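Local coordinates for fructose transport system repressor FruR (Pseudomonas putida, PDB 3O74), which probably binds specific DNA sites as a LacI-family repressor and activator of transcription, with fructose 1-phosphate as its preferred effector, at residues H1-G6 with R58-F63; P10-P15 with L35-S40; V100-R105 with V261-K266; D106-L111 with G212-N217; E152-Q157 with Q171-D176. One frame throughout, in Å; residues are numbered along the deposited sequence. Where two conformers were deposited one is given.

Contact 1: residues H1-G6 with R58-F63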
# COMPACT_ATOMS: atom_id res chain seq x y z
N HIS B 1 6.56 -14.60 27.23
CA HIS B 1 6.26 -14.84 25.82
C HIS B 1 4.83 -14.44 25.45
O HIS B 1 3.89 -14.71 26.19
CB HIS B 1 6.50 -16.31 25.46
CG HIS B 1 7.89 -16.60 24.99
ND1 HIS B 1 8.17 -16.93 23.68
CD2 HIS B 1 9.08 -16.60 25.64
CE1 HIS B 1 9.47 -17.13 23.55
NE2 HIS B 1 10.05 -16.93 24.72
N THR B 2 4.68 -13.80 24.29
CA THR B 2 3.38 -13.32 23.85
C THR B 2 2.94 -13.98 22.54
O THR B 2 1.78 -13.88 22.14
CB THR B 2 3.39 -11.80 23.65
OG1 THR B 2 4.40 -11.46 22.69
CG2 THR B 2 3.69 -11.08 24.96
N ARG B 3 3.89 -14.64 21.88
CA ARG B 3 3.66 -15.19 20.55
C ARG B 3 3.13 -14.13 19.60
O ARG B 3 2.26 -14.40 18.77
CB ARG B 3 2.72 -16.39 20.61
CG ARG B 3 3.26 -17.50 21.48
CD ARG B 3 2.61 -18.81 21.16
NE ARG B 3 3.13 -19.88 22.01
CZ ARG B 3 2.41 -20.92 22.40
NH1 ARG B 3 1.14 -21.02 22.03
NH2 ARG B 3 2.95 -21.85 23.17
N THR B 4 3.67 -12.93 19.73
CA THR B 4 3.39 -11.86 18.79
C THR B 4 4.72 -11.28 18.34
O THR B 4 5.69 -11.23 19.10
CB THR B 4 2.53 -10.75 19.42
OG1 THR B 4 3.27 -10.10 20.47
CG2 THR B 4 1.26 -11.33 20.01
N LEU B 5 4.77 -10.85 17.09
CA LEU B 5 5.95 -10.22 16.53
C LEU B 5 5.57 -8.80 16.14
O LEU B 5 4.45 -8.54 15.72
CB LEU B 5 6.42 -10.99 15.30
CG LEU B 5 6.50 -12.51 15.44
CD1 LEU B 5 6.71 -13.18 14.08
CD2 LEU B 5 7.61 -12.89 16.41
N GLY B 6 6.50 -7.86 16.30
CA GLY B 6 6.26 -6.49 15.89
C GLY B 6 6.99 -6.16 14.60
O GLY B 6 8.05 -6.71 14.32
N ARG B 58 5.86 -6.50 24.92
CA ARG B 58 6.57 -7.76 25.09
C ARG B 58 6.48 -8.68 23.87
O ARG B 58 6.28 -9.89 24.01
CB ARG B 58 6.09 -8.50 26.34
CG ARG B 58 6.96 -8.26 27.57
CD ARG B 58 6.27 -8.71 28.85
NE ARG B 58 5.06 -7.94 29.12
CZ ARG B 58 3.82 -8.40 28.94
NH1 ARG B 58 3.63 -9.64 28.50
NH2 ARG B 58 2.78 -7.62 29.20
N CYS B 59 6.63 -8.12 22.67
CA CYS B 59 6.66 -8.94 21.46
C CYS B 59 7.88 -9.87 21.51
O CYS B 59 8.92 -9.51 22.05
CB CYS B 59 6.69 -8.07 20.20
SG CYS B 59 5.20 -7.09 19.94
N ASP B 60 7.74 -11.07 20.95
CA ASP B 60 8.80 -12.06 20.99
C ASP B 60 9.99 -11.69 20.11
O ASP B 60 11.13 -12.08 20.38
CB ASP B 60 8.26 -13.44 20.60
CG ASP B 60 7.25 -13.97 21.60
OD1 ASP B 60 7.10 -13.35 22.67
OD2 ASP B 60 6.63 -15.01 21.31
N ALA B 61 9.72 -10.93 19.06
CA ALA B 61 10.79 -10.41 18.20
C ALA B 61 10.29 -9.17 17.49
O ALA B 61 9.09 -8.96 17.35
CB ALA B 61 11.24 -11.47 17.20
N LEU B 62 11.23 -8.34 17.05
CA LEU B 62 10.88 -7.09 16.39
C LEU B 62 11.55 -6.99 15.03
O LEU B 62 12.79 -7.05 14.92
CB LEU B 62 11.28 -5.90 17.27
CG LEU B 62 11.04 -4.48 16.76
CD1 LEU B 62 9.55 -4.23 16.46
CD2 LEU B 62 11.56 -3.48 17.78
N PHE B 63 10.73 -6.88 13.99
CA PHE B 63 11.23 -6.57 12.65
C PHE B 63 11.24 -5.06 12.52
O PHE B 63 10.33 -4.38 13.01
CB PHE B 63 10.32 -7.16 11.58
CG PHE B 63 10.19 -8.65 11.65
CD1 PHE B 63 11.24 -9.47 11.28
CD2 PHE B 63 9.01 -9.24 12.08
CE1 PHE B 63 11.12 -10.86 11.34
CE2 PHE B 63 8.88 -10.61 12.14
CZ PHE B 63 9.93 -11.42 11.77
O HOH W 1 7.36 -18.15 21.27
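Leu5 CD1 meets the edge of the Phe63 ring close to its plane, 3.9 Å from CE2. At the far end of the contact, the His1 ring and the Asp60 carboxylate are turned 57° against each other, and a water lying 2.8 Å from His1 ND1 donates a hydrogen bond to Asp60 OD2. With CG beside its own backbone N (chi1 -66°), Asp60 reaches back across residues 1-3. Its OD1 takes the N-H of Thr2 on the syn side at 2.9 Å in an almost straight bond (177°), while OD2 accepts a weak, bent one from Arg3 N. Threonine hydroxyls form a relay beside it: Thr4 OG1 donates to Thr2 OG1, which donates in turn to Arg58 O at 2.8 Å, from above that carbonyl's plane. Arg58 closes the preceding helix with a Schellman motif, and the chain then enters strand 61-64 parallel to strand 4-9. Asp60 N bonds to Thr4 O (2.8 Å) just ahead of the strand pairing, which Gly6 carries through Gly6 N to Ala61 O (3.0 Å) and Phe63 N to Gly6 O (2.7 Å). Leu5 CD2 and Ala61 CB share one face of this parallel sheet, against Tyr33 and Ile249 respectively. The chemistry illustrates how a buried carboxylate can be accommodated: one straight and one weak backbone N-H bond, and a water, serve its oxygens, which would be expected to favour the ionised form.

Contact 2: residues P10-P15 with L35-S40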
# COMPACT_ATOMS: atom_id res chain seq x y z
N PRO B 10 8.58 2.29 7.74
CA PRO B 10 8.60 3.75 7.57
C PRO B 10 7.32 4.32 6.98
O PRO B 10 6.98 5.46 7.27
CB PRO B 10 9.75 3.97 6.59
CG PRO B 10 10.52 2.69 6.56
CD PRO B 10 9.51 1.63 6.81
N ASP B 11 6.63 3.55 6.15
CA ASP B 11 5.53 4.11 5.37
C ASP B 11 4.52 3.04 4.96
O ASP B 11 4.81 2.17 4.14
CB ASP B 11 6.07 4.82 4.13
CG ASP B 11 4.99 5.56 3.35
OD1 ASP B 11 3.81 5.49 3.74
OD2 ASP B 11 5.34 6.21 2.35
N LEU B 12 3.33 3.14 5.53
CA LEU B 12 2.25 2.20 5.25
C LEU B 12 1.83 2.25 3.78
O LEU B 12 1.30 1.27 3.25
CB LEU B 12 1.05 2.50 6.14
CG LEU B 12 1.24 2.18 7.62
CD1 LEU B 12 0.15 2.83 8.46
CD2 LEU B 12 1.25 0.68 7.83
N GLU B 13 2.04 3.39 3.14
CA GLU B 13 1.61 3.57 1.76
C GLU B 13 2.61 3.04 0.73
O GLU B 13 2.29 2.92 -0.45
CB GLU B 13 1.27 5.03 1.48
CG GLU B 13 -0.01 5.51 2.14
CD GLU B 13 -0.31 6.97 1.85
OE1 GLU B 13 0.61 7.69 1.38
OE2 GLU B 13 -1.45 7.39 2.09
N ASN B 14 3.83 2.74 1.18
CA ASN B 14 4.82 2.10 0.32
C ASN B 14 4.43 0.64 0.09
O ASN B 14 4.44 -0.16 1.02
CB ASN B 14 6.21 2.20 0.94
CG ASN B 14 7.30 1.67 0.03
OD1 ASN B 14 7.04 0.87 -0.87
ND2 ASN B 14 8.53 2.12 0.26
N PRO B 15 4.07 0.30 -1.16
CA PRO B 15 3.53 -1.03 -1.50
C PRO B 15 4.49 -2.17 -1.19
O PRO B 15 4.04 -3.29 -0.94
CB PRO B 15 3.31 -0.93 -3.01
CG PRO B 15 3.18 0.52 -3.29
CD PRO B 15 4.11 1.19 -2.33
N LEU B 35 1.17 -10.91 13.97
CA LEU B 35 2.02 -9.77 13.64
C LEU B 35 1.32 -8.44 13.96
O LEU B 35 0.20 -8.21 13.52
CB LEU B 35 2.43 -9.80 12.17
CG LEU B 35 3.43 -8.74 11.71
CD1 LEU B 35 4.82 -9.02 12.28
CD2 LEU B 35 3.49 -8.66 10.19
N LEU B 36 2.00 -7.58 14.71
CA LEU B 36 1.51 -6.23 14.95
C LEU B 36 2.38 -5.24 14.19
O LEU B 36 3.61 -5.25 14.30
CB LEU B 36 1.50 -5.89 16.43
CG LEU B 36 0.54 -6.71 17.30
CD1 LEU B 36 0.74 -6.38 18.77
CD2 LEU B 36 -0.90 -6.48 16.88
N ILE B 37 1.74 -4.40 13.40
CA ILE B 37 2.44 -3.47 12.53
C ILE B 37 2.27 -2.03 13.03
O ILE B 37 1.20 -1.64 13.50
CB ILE B 37 1.93 -3.60 11.09
CG1 ILE B 37 2.21 -5.01 10.57
CG2 ILE B 37 2.57 -2.55 10.20
CD1 ILE B 37 1.44 -5.36 9.31
N ALA B 38 3.34 -1.26 12.94
CA ALA B 38 3.31 0.14 13.31
C ALA B 38 4.17 0.93 12.34
O ALA B 38 5.16 0.41 11.82
CB ALA B 38 3.79 0.33 14.73
N SER B 39 3.80 2.18 12.11
CA SER B 39 4.52 3.02 11.15
C SER B 39 5.18 4.21 11.83
O SER B 39 4.55 4.94 12.60
CB SER B 39 3.58 3.50 10.04
OG SER B 39 4.23 4.48 9.25
N SER B 40 6.47 4.39 11.54
CA SER B 40 7.25 5.49 12.09
C SER B 40 7.08 6.75 11.24
O SER B 40 7.41 7.85 11.68
CB SER B 40 8.73 5.12 12.08
OG SER B 40 9.21 5.07 10.75
O HOH W 2 3.08 5.41 7.21
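Leu12 lays the side of its isobutyl group against Ser39, with CG 3.6 Å and CD1 3.8 Å from Ser39 CB. Its other methyl, CD2, reaches Ile37 CG2 more loosely at 4.2 Å. Nearer the strand's end, Ser40 OG lies 3.5 Å from Pro10 CA. The first shell is thus mostly apolar, and its polar link is a water that accepts from Leu12 N at 2.8 Å and lies close to Ser39 OG. Ser39 carries OG anti to its backbone N (chi1 171°), which turns the hydroxyl toward the Pro10-Asp11 side; the same oxygen is also hydrogen-bonded to Asp41 N, just as Ser40 OG is to Asp42 N.

Leu12 is held within a compact turn. Asp11 OD1 accepts the N-H of Glu13 at 2.8 Å from above the carboxylate plane, an Asx turn, and Asn14 N bonds to Asp11 O at 3.2 Å to close a type I turn around Leu12 and Glu13. Asn14 then serves as N-cap at the start of helix 15-30. Facing the second subunit, Asp11 forms a salt bridge with its Lys22 and Leu12 packs on its Ile37, while a bound glycerol, probably from the crystallisation liquor, lies about 5 Å from the Pro10 side chain. The contact therefore sits where the loop after strand 4-9 folds over the end of strand 34-39, the outermost strand of this chain's sheet, whose Ile37 is backbone-bonded to the second subunit, with helix 15-30 against Ile37 and helix 44-56 against Ala38.

Contact 3: residues V100-R105 with V261-K266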
# COMPACT_ATOMS: atom_id res chain seq x y z
N VAL B 100 17.91 -8.51 6.80
CA VAL B 100 17.54 -9.07 5.51
C VAL B 100 17.20 -7.93 4.56
O VAL B 100 16.28 -7.16 4.80
CB VAL B 100 16.33 -10.03 5.62
CG1 VAL B 100 16.06 -10.70 4.28
CG2 VAL B 100 16.58 -11.08 6.69
N ILE B 101 17.94 -7.85 3.46
CA ILE B 101 17.83 -6.71 2.55
C ILE B 101 17.90 -7.14 1.09
O ILE B 101 18.13 -8.31 0.79
CB ILE B 101 18.95 -5.67 2.82
CG1 ILE B 101 20.32 -6.21 2.40
CG2 ILE B 101 18.97 -5.28 4.29
CD1 ILE B 101 21.44 -5.21 2.58
N SER B 102 17.68 -6.19 0.19
CA SER B 102 17.87 -6.44 -1.23
C SER B 102 19.28 -6.05 -1.65
O SER B 102 19.90 -5.19 -1.02
CB SER B 102 16.83 -5.69 -2.06
OG SER B 102 15.54 -6.23 -1.84
N ASP B 103 19.80 -6.70 -2.68
CA ASP B 103 21.14 -6.40 -3.19
C ASP B 103 21.11 -5.12 -4.01
O ASP B 103 21.21 -5.15 -5.24
CB ASP B 103 21.67 -7.56 -4.03
CG ASP B 103 23.11 -7.37 -4.47
OD1 ASP B 103 23.72 -6.34 -4.11
OD2 ASP B 103 23.63 -8.25 -5.17
N ASP B 104 20.99 -3.99 -3.32
CA ASP B 104 20.69 -2.70 -3.95
C ASP B 104 21.81 -2.13 -4.82
O ASP B 104 21.54 -1.56 -5.88
CB ASP B 104 20.27 -1.68 -2.90
CG ASP B 104 18.89 -1.94 -2.35
OD1 ASP B 104 18.13 -2.71 -2.98
OD2 ASP B 104 18.57 -1.38 -1.28
N ARG B 105 23.05 -2.26 -4.37
CA ARG B 105 24.15 -1.67 -5.10
C ARG B 105 24.25 -2.25 -6.51
O ARG B 105 24.35 -1.52 -7.49
CB ARG B 105 25.47 -1.87 -4.35
CG ARG B 105 26.65 -1.19 -5.00
CD ARG B 105 27.91 -1.31 -4.15
NE ARG B 105 28.42 -0.01 -3.75
CZ ARG B 105 29.30 0.69 -4.45
NH1 ARG B 105 29.78 0.21 -5.60
NH2 ARG B 105 29.70 1.87 -4.00
N VAL B 261 19.07 -10.32 -0.77
CA VAL B 261 18.28 -11.00 -1.78
C VAL B 261 18.29 -10.19 -3.07
O VAL B 261 18.06 -8.98 -3.05
CB VAL B 261 16.82 -11.18 -1.32
CG1 VAL B 261 16.00 -11.88 -2.40
CG2 VAL B 261 16.77 -11.94 -0.01
N GLY B 262 18.56 -10.85 -4.19
CA GLY B 262 18.60 -10.18 -5.47
C GLY B 262 17.26 -9.56 -5.84
O GLY B 262 16.20 -10.08 -5.48
N ARG B 263 17.31 -8.45 -6.56
CA ARG B 263 16.11 -7.86 -7.13
C ARG B 263 15.86 -8.44 -8.52
O ARG B 263 16.79 -8.88 -9.19
CB ARG B 263 16.24 -6.34 -7.22
CG ARG B 263 16.20 -5.63 -5.87
CD ARG B 263 16.27 -4.11 -6.01
NE ARG B 263 16.12 -3.45 -4.72
CZ ARG B 263 14.99 -2.92 -4.28
NH1 ARG B 263 13.90 -2.94 -5.03
NH2 ARG B 263 14.94 -2.34 -3.08
N THR B 264 14.60 -8.45 -8.96
CA THR B 264 14.28 -8.91 -10.30
C THR B 264 14.24 -7.72 -11.27
O THR B 264 13.71 -6.66 -10.94
CB THR B 264 12.96 -9.69 -10.35
OG1 THR B 264 11.90 -8.88 -9.82
CG2 THR B 264 13.08 -10.96 -9.52
N PHE B 265 14.82 -7.90 -12.45
CA PHE B 265 14.89 -6.83 -13.43
C PHE B 265 13.68 -6.86 -14.35
O PHE B 265 13.43 -7.86 -15.03
CB PHE B 265 16.18 -6.94 -14.25
CG PHE B 265 16.62 -5.64 -14.88
CD1 PHE B 265 17.88 -5.53 -15.46
CD2 PHE B 265 15.79 -4.54 -14.90
CE1 PHE B 265 18.29 -4.35 -16.05
CE2 PHE B 265 16.19 -3.35 -15.48
CZ PHE B 265 17.45 -3.26 -16.06
N LYS B 266 12.91 -5.78 -14.35
CA LYS B 266 11.78 -5.64 -15.25
C LYS B 266 12.13 -4.62 -16.32
O LYS B 266 12.06 -3.42 -16.09
CB LYS B 266 10.53 -5.17 -14.49
CG LYS B 266 9.35 -4.87 -15.40
CD LYS B 266 8.78 -6.14 -16.01
CE LYS B 266 7.97 -5.83 -17.26
NZ LYS B 266 6.58 -6.37 -17.21
O HOH W 3 14.90 -8.49 -3.37
O HOH W 4 19.76 -7.08 -7.05
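Arg263 reaches across to Asp104 with an extended chain, its CG set beside the backbone N (chi1 -71°). NE donates to Asp104 OD1 at 2.8 Å (159° at the hydrogen), meeting it nearly along its C-O axis, and OD1 lies at the guanidinium edge, near its plane; NH2 adds a weak second bond to that oxygen at 3.2 Å. Both bonds of this salt bridge thus end on OD1, and the two planes are 37° apart. Ser102 lies over one guanidinium face, with OG offset toward the rim and CB 3.5 Å from NE. Its OG also meets a water that donates to Gly262 O, while a second water links Asp103 O to Arg263 N. Between the backbones, Val261 N bonds to Ile101 O (2.7 Å) and Asp103 N to Val261 O (2.9 Å), a short parallel ladder. Here strand 98-102 gives way to helix 104-116 with Asp103 at the N-cap position, consistent with a crossover between the two lobes of a LacI-type sugar-binding domain. Asp104 OD2 pairs with Arg138, and Arg263 NH1 with Met230 O. The carboxylate therefore stands between two neighbouring arginines, and its negative charge would offset their mutual repulsion.

Contact 4: residues D106-L111 with G212-N217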
# COMPACT_ATOMS: atom_id res chain seq x y z
N ASP B 106 24.22 -3.58 -6.60
CA ASP B 106 24.29 -4.25 -7.89
C ASP B 106 23.05 -3.98 -8.74
O ASP B 106 23.13 -3.89 -9.97
CB ASP B 106 24.49 -5.76 -7.71
CG ASP B 106 24.70 -6.48 -9.03
OD1 ASP B 106 25.75 -6.24 -9.67
OD2 ASP B 106 23.82 -7.27 -9.43
N ALA B 107 21.90 -3.86 -8.09
CA ALA B 107 20.66 -3.57 -8.78
C ALA B 107 20.75 -2.20 -9.43
O ALA B 107 20.30 -2.00 -10.56
CB ALA B 107 19.49 -3.64 -7.83
N SER B 108 21.33 -1.26 -8.69
CA SER B 108 21.49 0.11 -9.16
C SER B 108 22.49 0.20 -10.31
O SER B 108 22.31 0.98 -11.25
CB SER B 108 21.94 1.00 -8.00
OG SER B 108 21.92 2.36 -8.38
N ARG B 109 23.54 -0.61 -10.24
CA ARG B 109 24.54 -0.59 -11.29
C ARG B 109 23.94 -1.07 -12.60
O ARG B 109 24.12 -0.43 -13.64
CB ARG B 109 25.74 -1.46 -10.91
CG ARG B 109 27.05 -0.99 -11.53
CD ARG B 109 28.00 -2.14 -11.82
NE ARG B 109 27.57 -2.91 -12.99
CZ ARG B 109 26.97 -4.09 -12.92
NH1 ARG B 109 26.73 -4.65 -11.74
NH2 ARG B 109 26.61 -4.71 -14.03
N GLN B 110 23.21 -2.18 -12.55
CA GLN B 110 22.55 -2.71 -13.73
C GLN B 110 21.50 -1.75 -14.27
O GLN B 110 21.36 -1.58 -15.48
CB GLN B 110 21.88 -4.05 -13.42
CG GLN B 110 22.82 -5.20 -13.15
CD GLN B 110 22.10 -6.53 -13.19
OE1 GLN B 110 21.37 -6.83 -14.13
NE2 GLN B 110 22.31 -7.35 -12.16
N LEU B 111 20.75 -1.13 -13.36
CA LEU B 111 19.70 -0.20 -13.74
C LEU B 111 20.27 0.96 -14.54
O LEU B 111 19.77 1.28 -15.62
CB LEU B 111 18.96 0.30 -12.49
CG LEU B 111 17.64 1.05 -12.69
CD1 LEU B 111 16.67 0.25 -13.54
CD2 LEU B 111 17.02 1.38 -11.34
N GLY B 212 14.54 4.78 -15.32
CA GLY B 212 14.78 3.58 -14.54
C GLY B 212 14.52 3.86 -13.08
O GLY B 212 14.81 4.95 -12.59
N THR B 213 13.97 2.88 -12.37
CA THR B 213 13.58 3.08 -10.98
C THR B 213 13.73 1.81 -10.15
O THR B 213 13.75 0.70 -10.68
CB THR B 213 12.12 3.56 -10.87
OG1 THR B 213 11.84 3.92 -9.51
CG2 THR B 213 11.16 2.46 -11.31
N PHE B 214 13.86 1.99 -8.84
CA PHE B 214 13.72 0.89 -7.90
C PHE B 214 12.24 0.70 -7.60
O PHE B 214 11.47 1.67 -7.61
CB PHE B 214 14.49 1.17 -6.62
CG PHE B 214 15.96 0.88 -6.73
CD1 PHE B 214 16.78 1.67 -7.52
CD2 PHE B 214 16.53 -0.17 -6.02
CE1 PHE B 214 18.14 1.41 -7.62
CE2 PHE B 214 17.88 -0.43 -6.12
CZ PHE B 214 18.68 0.36 -6.92
N GLY B 215 11.85 -0.53 -7.32
CA GLY B 215 10.44 -0.83 -7.14
C GLY B 215 9.77 -0.92 -8.50
O GLY B 215 10.40 -0.69 -9.53
N ASP B 216 8.49 -1.25 -8.50
CA ASP B 216 7.78 -1.44 -9.75
C ASP B 216 6.31 -1.18 -9.52
O ASP B 216 5.85 -1.07 -8.38
CB ASP B 216 7.99 -2.86 -10.27
CG ASP B 216 7.54 -3.03 -11.71
OD1 ASP B 216 7.19 -2.01 -12.35
OD2 ASP B 216 7.53 -4.18 -12.20
N ASN B 217 5.56 -1.08 -10.60
CA ASN B 217 4.15 -0.79 -10.52
C ASN B 217 3.45 -1.30 -11.76
O ASN B 217 3.92 -1.09 -12.88
CB ASN B 217 3.94 0.72 -10.35
CG ASN B 217 2.58 1.06 -9.78
OD1 ASN B 217 1.58 1.07 -10.50
ND2 ASN B 217 2.54 1.33 -8.48
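Leu111 and Phe214 carry the close part of this contact, which joins helix 104-116 to strand 210-214. With CG anti to the backbone N (chi1 -168°), Leu111 extends toward the strand and spreads its two methyls along it: CD2 comes within 3.4 Å of Thr213 O and 3.8 Å of Phe214 CD1, while CD1 lies 4.0 Å from Gly212 CA. At Gly212 the strand presents bare backbone to that methyl. A turn earlier, Ser108 CB approaches the Phe214 ring at its edge and in its plane, 3.5 Å from CZ, and Ala107 CB lies 4.0 Å from CE2. The short helix and strand segments run nearly antiparallel (168°), their axes 9.2 Å apart, as for a helix laid over the sheet of an alpha/beta layered domain.

The helix face turned from the strand takes no part in the contact and is partly exposed. There Asp106 OD1 makes a salt bridge with Arg109 NH1 whose hydrogen bond is bent and weak, and Asp106 OD2 accepts from Gln110 NE2 at 3.1 Å. Polar atoms nearer the interface look past it: Ser108 OG bonds to Arg138 O, and Thr213 OG1 pairs with Thr186 OG1 besides donating to Phe214 O. With the hydroxyls engaged in this way, what passes between helix and strand is essentially apolar, held by close fit and burial of methyl and methylene groups against Phe214, which Arg263 and Arg138 also touch.

Contact 5: residues E152-Q157 with Q171-D176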
# COMPACT_ATOMS: atom_id res chain seq x y z
N GLU B 152 27.12 14.62 -18.98
CA GLU B 152 26.73 15.37 -17.79
C GLU B 152 26.11 14.42 -16.77
O GLU B 152 25.22 13.64 -17.10
CB GLU B 152 25.70 16.45 -18.14
CG GLU B 152 26.00 17.24 -19.41
CD GLU B 152 27.01 18.35 -19.19
OE1 GLU B 152 27.11 19.24 -20.06
OE2 GLU B 152 27.69 18.35 -18.15
N VAL B 153 26.57 14.49 -15.53
CA VAL B 153 25.98 13.70 -14.45
C VAL B 153 25.51 14.60 -13.32
O VAL B 153 26.24 15.49 -12.87
CB VAL B 153 26.96 12.66 -13.89
CG1 VAL B 153 26.31 11.87 -12.76
CG2 VAL B 153 27.44 11.74 -14.99
N ARG B 154 24.29 14.36 -12.85
CA ARG B 154 23.75 15.12 -11.73
C ARG B 154 23.18 14.16 -10.70
O ARG B 154 22.59 13.14 -11.05
CB ARG B 154 22.66 16.08 -12.20
CG ARG B 154 23.13 17.16 -13.16
CD ARG B 154 23.97 18.22 -12.46
NE ARG B 154 24.24 19.35 -13.34
CZ ARG B 154 25.20 19.35 -14.27
NH1 ARG B 154 25.97 18.28 -14.44
NH2 ARG B 154 25.38 20.42 -15.03
N ARG B 155 23.38 14.49 -9.43
CA ARG B 155 22.81 13.70 -8.35
C ARG B 155 22.02 14.61 -7.43
O ARG B 155 22.55 15.59 -6.91
CB ARG B 155 23.92 12.98 -7.57
CG ARG B 155 24.74 12.02 -8.40
CD ARG B 155 26.04 11.66 -7.71
NE ARG B 155 26.91 10.86 -8.55
CZ ARG B 155 27.79 11.36 -9.42
NH1 ARG B 155 27.91 12.67 -9.56
NH2 ARG B 155 28.54 10.54 -10.14
N TYR B 156 20.75 14.27 -7.23
CA TYR B 156 19.88 15.04 -6.36
C TYR B 156 19.26 14.12 -5.33
O TYR B 156 18.52 13.20 -5.68
CB TYR B 156 18.77 15.72 -7.17
CG TYR B 156 19.26 16.90 -7.98
CD1 TYR B 156 19.19 18.19 -7.47
CD2 TYR B 156 19.82 16.72 -9.23
CE1 TYR B 156 19.64 19.27 -8.21
CE2 TYR B 156 20.28 17.79 -9.97
CZ TYR B 156 20.19 19.06 -9.45
OH TYR B 156 20.65 20.13 -10.19
N GLN B 157 19.56 14.37 -4.07
CA GLN B 157 19.07 13.51 -3.00
C GLN B 157 18.33 14.34 -1.96
O GLN B 157 18.94 15.11 -1.21
CB GLN B 157 20.22 12.72 -2.38
CG GLN B 157 20.82 11.70 -3.34
CD GLN B 157 22.02 10.99 -2.77
OE1 GLN B 157 23.15 11.48 -2.86
NE2 GLN B 157 21.80 9.82 -2.19
N GLN B 171 12.01 19.16 -10.64
CA GLN B 171 11.96 20.57 -11.03
C GLN B 171 13.34 21.20 -10.93
O GLN B 171 13.82 21.83 -11.88
CB GLN B 171 11.00 21.35 -10.13
CG GLN B 171 9.58 21.41 -10.64
CD GLN B 171 9.45 22.19 -11.93
OE1 GLN B 171 10.35 22.93 -12.32
NE2 GLN B 171 8.32 22.02 -12.60
N GLN B 172 13.98 21.01 -9.78
CA GLN B 172 15.31 21.56 -9.53
C GLN B 172 16.29 21.06 -10.58
O GLN B 172 17.15 21.81 -11.05
CB GLN B 172 15.77 21.17 -8.12
CG GLN B 172 17.14 21.69 -7.72
CD GLN B 172 17.51 21.28 -6.30
OE1 GLN B 172 18.68 21.14 -5.96
NE2 GLN B 172 16.50 21.08 -5.46
N LEU B 173 16.15 19.80 -10.96
CA LEU B 173 16.99 19.19 -11.98
C LEU B 173 16.77 19.85 -13.34
O LEU B 173 17.72 20.27 -14.01
CB LEU B 173 16.71 17.69 -12.08
CG LEU B 173 17.47 16.94 -13.17
CD1 LEU B 173 18.97 17.09 -12.96
CD2 LEU B 173 17.08 15.47 -13.18
N ILE B 174 15.51 19.93 -13.75
CA ILE B 174 15.15 20.55 -15.02
C ILE B 174 15.61 22.00 -15.06
O ILE B 174 16.18 22.45 -16.06
CB ILE B 174 13.63 20.48 -15.26
CG1 ILE B 174 13.21 19.04 -15.55
CG2 ILE B 174 13.21 21.40 -16.41
CD1 ILE B 174 11.71 18.82 -15.51
N ASP B 175 15.37 22.72 -13.98
CA ASP B 175 15.79 24.12 -13.89
C ASP B 175 17.31 24.25 -13.98
O ASP B 175 17.82 25.26 -14.47
CB ASP B 175 15.28 24.76 -12.59
CG ASP B 175 13.76 24.92 -12.58
OD1 ASP B 175 13.11 24.54 -13.57
OD2 ASP B 175 13.23 25.43 -11.57
N ASP B 176 18.03 23.23 -13.53
CA ASP B 176 19.50 23.27 -13.52
C ASP B 176 20.16 22.83 -14.83
O ASP B 176 21.26 23.27 -15.14
CB ASP B 176 20.05 22.45 -12.34
CG ASP B 176 19.80 23.12 -11.00
OD1 ASP B 176 19.29 24.25 -10.98
OD2 ASP B 176 20.13 22.51 -9.96
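Gln172 meets Tyr156 first along the helix. Its CG is anti to the backbone N (chi1 -180°), and the extended chain carries CD out toward the ring. The OE1 atom lies at the ring edge, in the ring plane, 3.1 Å from Tyr156 CE1. The amide stands almost perpendicular to the ring, the two planes 88° apart.

Leu173 follows from a different direction. Its CA lies over one face of the Tyr156 ring, 4.1 Å from CE2, and its CD1 comes to 3.3 Å from the same CE2, a tight approach. That methyl also rests against Arg154 CB at 3.9 Å, bridging two residues on one side of the strand. Strand 152-158 lies at the border of the chain's own sheet, next to strand 122-128, and helix 163-177 returns along it toward strand 183-186; since the three strands run parallel, strand, helix and strand form a beta-alpha-beta crossover that passes over strand 122-128. Leu173 faces inward in that unit and also touches Ala124 of the strand in between.

One turn on from Gln172, Asp176 brings OD2 to the hydroxyl of Tyr156, in the ring plane, with the carboxylate tilted 40° from the ring. At 2.4 Å the Tyr156 OH to Asp176 OD2 contact is very short, and its details are doubtful. The guanidinium of Arg154 stays apart, its NE 6.2 Å from Asp176 OD2, and its NH1 folds back onto Val153 O at 3.2 Å.

Overall arrangement
All five contacts reach one mixed sheet. Contacts 1 and 2 meet directly, since strands 4-9 and 34-39 are neighbours: Leu5 O lies 2.8 Å from Leu36 N, a probable hydrogen bond, and both contacts touch the second subunit. Contacts 3 and 4, with centres 9 Å apart, share helix 104-116, and Arg263 NE packs 3.6 Å from Phe214 CD2, tying the salt bridge to the Phe214 packing. Contacts 2 and 4 approach to about 5 Å between nearest atoms without touching; the glycerol beside contact 2 may mark a pocket in this region. Contact 5 is remote, its centre 44 Å from that of contact 1 and 19 Å from that of contact 4.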